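PDB 2QPX: predicted metal-dependent hydrolase of the TIM-barrel fold from Lactobacillus casei, which probably acts as a zinc-dependent hydrolase of the amidohydrolase group, with two zinc ions bound in its TIM-barrel active site. Local coordinates for residues D31-Q36 with S320-M325. Residues are numbered along the deposited sequence; the frame is centred on the assembly and turned at random.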
loop_
_atom_site.group_PDB
_atom_site.type_symbol
_atom_site.label_atom_id
_atom_site.label_comp_id
_atom_site.label_asym_id
_atom_site.label_seq_id
_atom_site.Cartn_x
_atom_site.Cartn_y
_atom_site.Cartn_z
ATOM N N ASP A 31 -11.288 5.703 32.775
ATOM C CA ASP A 31 -11.783 4.882 31.642
ATOM C C ASP A 31 -11.949 5.750 30.379
ATOM O O ASP A 31 -11.446 5.416 29.304
ATOM C CB ASP A 31 -13.115 4.241 32.024
ATOM C CG ASP A 31 -13.601 3.188 31.061
ATOM O OD1 ASP A 31 -12.979 2.893 30.063
ATOM O OD2 ASP A 31 -14.618 2.533 31.372
ATOM N N ASP A 32 -12.619 6.880 30.508
ATOM C CA ASP A 32 -12.828 7.757 29.358
ATOM C C ASP A 32 -11.502 8.334 28.840
ATOM O O ASP A 32 -11.316 8.465 27.619
ATOM C CB ASP A 32 -13.812 8.874 29.686
ATOM C CG ASP A 32 -15.259 8.401 29.774
ATOM O OD1 ASP A 32 -15.591 7.227 29.471
ATOM O OD2 ASP A 32 -16.068 9.264 30.149
ATOM N N ARG A 33 -10.589 8.677 29.734
ATOM C CA ARG A 33 -9.275 9.182 29.308
ATOM C C ARG A 33 -8.470 8.119 28.570
ATOM O O ARG A 33 -7.738 8.423 27.619
ATOM C CB ARG A 33 -8.457 9.790 30.471
ATOM C CG ARG A 33 -9.048 11.088 31.047
ATOM C CD ARG A 33 -9.000 12.291 30.089
ATOM N NE ARG A 33 -7.646 12.726 29.689
ATOM C CZ ARG A 33 -6.909 13.647 30.304
ATOM N NH1 ARG A 33 -7.345 14.277 31.381
ATOM N NH2 ARG A 33 -5.740 13.975 29.809
ATOM N N LEU A 34 -8.552 6.879 29.005
ATOM C CA LEU A 34 -7.937 5.766 28.308
ATOM C C LEU A 34 -8.541 5.625 26.897
ATOM O O LEU A 34 -7.825 5.457 25.903
ATOM C CB LEU A 34 -8.117 4.439 29.086
ATOM C CG LEU A 34 -7.108 4.163 30.180
ATOM C CD1 LEU A 34 -7.609 3.047 31.166
ATOM C CD2 LEU A 34 -5.694 3.837 29.578
ATOM N N ALA A 35 -9.861 5.680 26.809
ATOM C CA ALA A 35 -10.522 5.637 25.502
ATOM C C ALA A 35 -10.081 6.796 24.617
ATOM O O ALA A 35 -9.727 6.604 23.456
ATOM C CB ALA A 35 -12.051 5.596 25.672
ATOM N N GLN A 36 -10.044 7.997 25.169
ATOM C CA GLN A 36 -9.741 9.180 24.379
ATOM C C GLN A 36 -8.298 9.112 23.842
ATOM O O GLN A 36 -8.071 9.482 22.681
ATOM C CB GLN A 36 -10.010 10.455 25.185
ATOM C CG GLN A 36 -11.505 10.671 25.428
ATOM C CD GLN A 36 -11.839 11.662 26.565
ATOM O OE1 GLN A 36 -10.969 12.061 27.306
ATOM N NE2 GLN A 36 -13.120 12.039 26.688
ATOM N N SER A 320 1.437 8.385 25.288
ATOM C CA SER A 320 1.230 9.460 26.246
ATOM C C SER A 320 0.270 8.999 27.291
ATOM O O SER A 320 -0.383 7.959 27.160
ATOM C CB SER A 320 0.654 10.746 25.622
ATOM O OG SER A 320 -0.724 10.685 25.364
ATOM N N THR A 321 0.149 9.854 28.303
ATOM C CA THR A 321 -0.992 9.910 29.218
ATOM C C THR A 321 -0.992 8.835 30.310
ATOM O O THR A 321 -0.941 9.162 31.488
ATOM C CB THR A 321 -2.336 9.945 28.404
ATOM O OG1 THR A 321 -2.343 11.082 27.545
ATOM C CG2 THR A 321 -3.579 9.993 29.340
ATOM N N TYR A 322 -1.039 7.569 29.921
ATOM C CA TYR A 322 -1.116 6.463 30.832
ATOM C C TYR A 322 -0.198 5.328 30.473
ATOM O O TYR A 322 0.071 5.082 29.304
ATOM C CB TYR A 322 -2.558 5.955 30.869
ATOM C CG TYR A 322 -3.596 6.767 31.634
ATOM C CD1 TYR A 322 -3.311 7.355 32.862
ATOM C CD2 TYR A 322 -4.888 6.888 31.156
ATOM C CE1 TYR A 322 -4.306 8.004 33.592
ATOM C CE2 TYR A 322 -5.881 7.514 31.875
ATOM C CZ TYR A 322 -5.586 8.087 33.096
ATOM O OH TYR A 322 -6.608 8.690 33.767
ATOM N N PRO A 323 0.254 4.566 31.481
ATOM C CA PRO A 323 1.211 3.491 31.214
ATOM C C PRO A 323 0.684 2.363 30.358
ATOM O O PRO A 323 1.476 1.679 29.713
ATOM C CB PRO A 323 1.630 3.021 32.606
ATOM C CG PRO A 323 0.440 3.384 33.492
ATOM C CD PRO A 323 -0.017 4.718 32.932
ATOM N N GLU A 324 -0.632 2.178 30.321
ATOM C CA GLU A 324 -1.201 1.158 29.416
ATOM C C GLU A 324 -0.809 1.371 27.960
ATOM O O GLU A 324 -0.658 0.396 27.218
ATOM C CB GLU A 324 -2.727 1.120 29.487
ATOM C CG GLU A 324 -3.294 0.642 30.798
ATOM C CD GLU A 324 -3.484 1.723 31.871
ATOM O OE1 GLU A 324 -2.888 2.807 31.807
ATOM O OE2 GLU A 324 -4.187 1.422 32.866
HETATM N N MSE A 325 -0.712 2.626 27.529
HETATM C CA MSE A 325 -0.404 2.870 26.139
HETATM C C MSE A 325 1.051 2.501 25.877
HETATM O O MSE A 325 1.378 1.991 24.807
HETATM C CB MSE A 325 -0.695 4.313 25.750
HETATM C CG MSE A 325 -0.494 4.644 24.263
HETATM SE SE MSE A 325 -1.185 6.370 23.800
HETATM C CE MSE A 325 -0.687 6.370 21.892
HETATM O O HOH W 1 -4.596 12.615 27.296
#
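Leu34 in helix 30-37 lies across from Tyr322 in the segment 320-325, which leads into helix 323-342, their CA atoms 7.3 Å apart, the closest CA pair between the two segments. The Tyr322 ring reaches across to the helix with Leu34 N in plane at its edge. Leu34 CD2 meets it obliquely from one side of its plane, 3.5 Å from Tyr322 CD2, and Arg33 CB from the other, 3.7 Å from Tyr322 CE2 and close to the hydroxyl end. With CG anti to its carbonyl carbon (chi1 -75°), the tyrosine directs its ring at the helix, while Thr321 CG2 lies over the Arg33 face, displaced toward the rim. Leu34 crosses Tyr322 at about a right angle, and its CD2 also meets the bent side chain of Glu324, 3.7 Å from OE1. Helix 54-66 adds Phe59 against Leu34, and Glu324 OE2 is held by a salt bridge to Arg30 and a hydrogen bond with Tyr85 OH. In this TIM-barrel amidohydrolase fold the contact joins the helix after strand 14-19, the strand carrying the zinc ligand His18, to the chain following Asp318, another zinc ligand; Tyr322 lies about 11 Å from His20, side chain to side chain. An alanine in place of Tyr322 would probably leave Leu34 CD2 and Arg33 CB without their shared apolar partner and open a gap between helix and loop. On the Thr321 side of the ring, a water accepts from Arg33 NH2 at 3.1 Å and is hydrogen-bonded to Thr321 OG1 at 2.7 Å; the same hydroxyl is hydrogen-bonded to Ser320 OG. The guanidinium meets this water at its edge; NH2 also hydrogen-bonds to Asp107 O, and NH1 forms a salt bridge with Asp108.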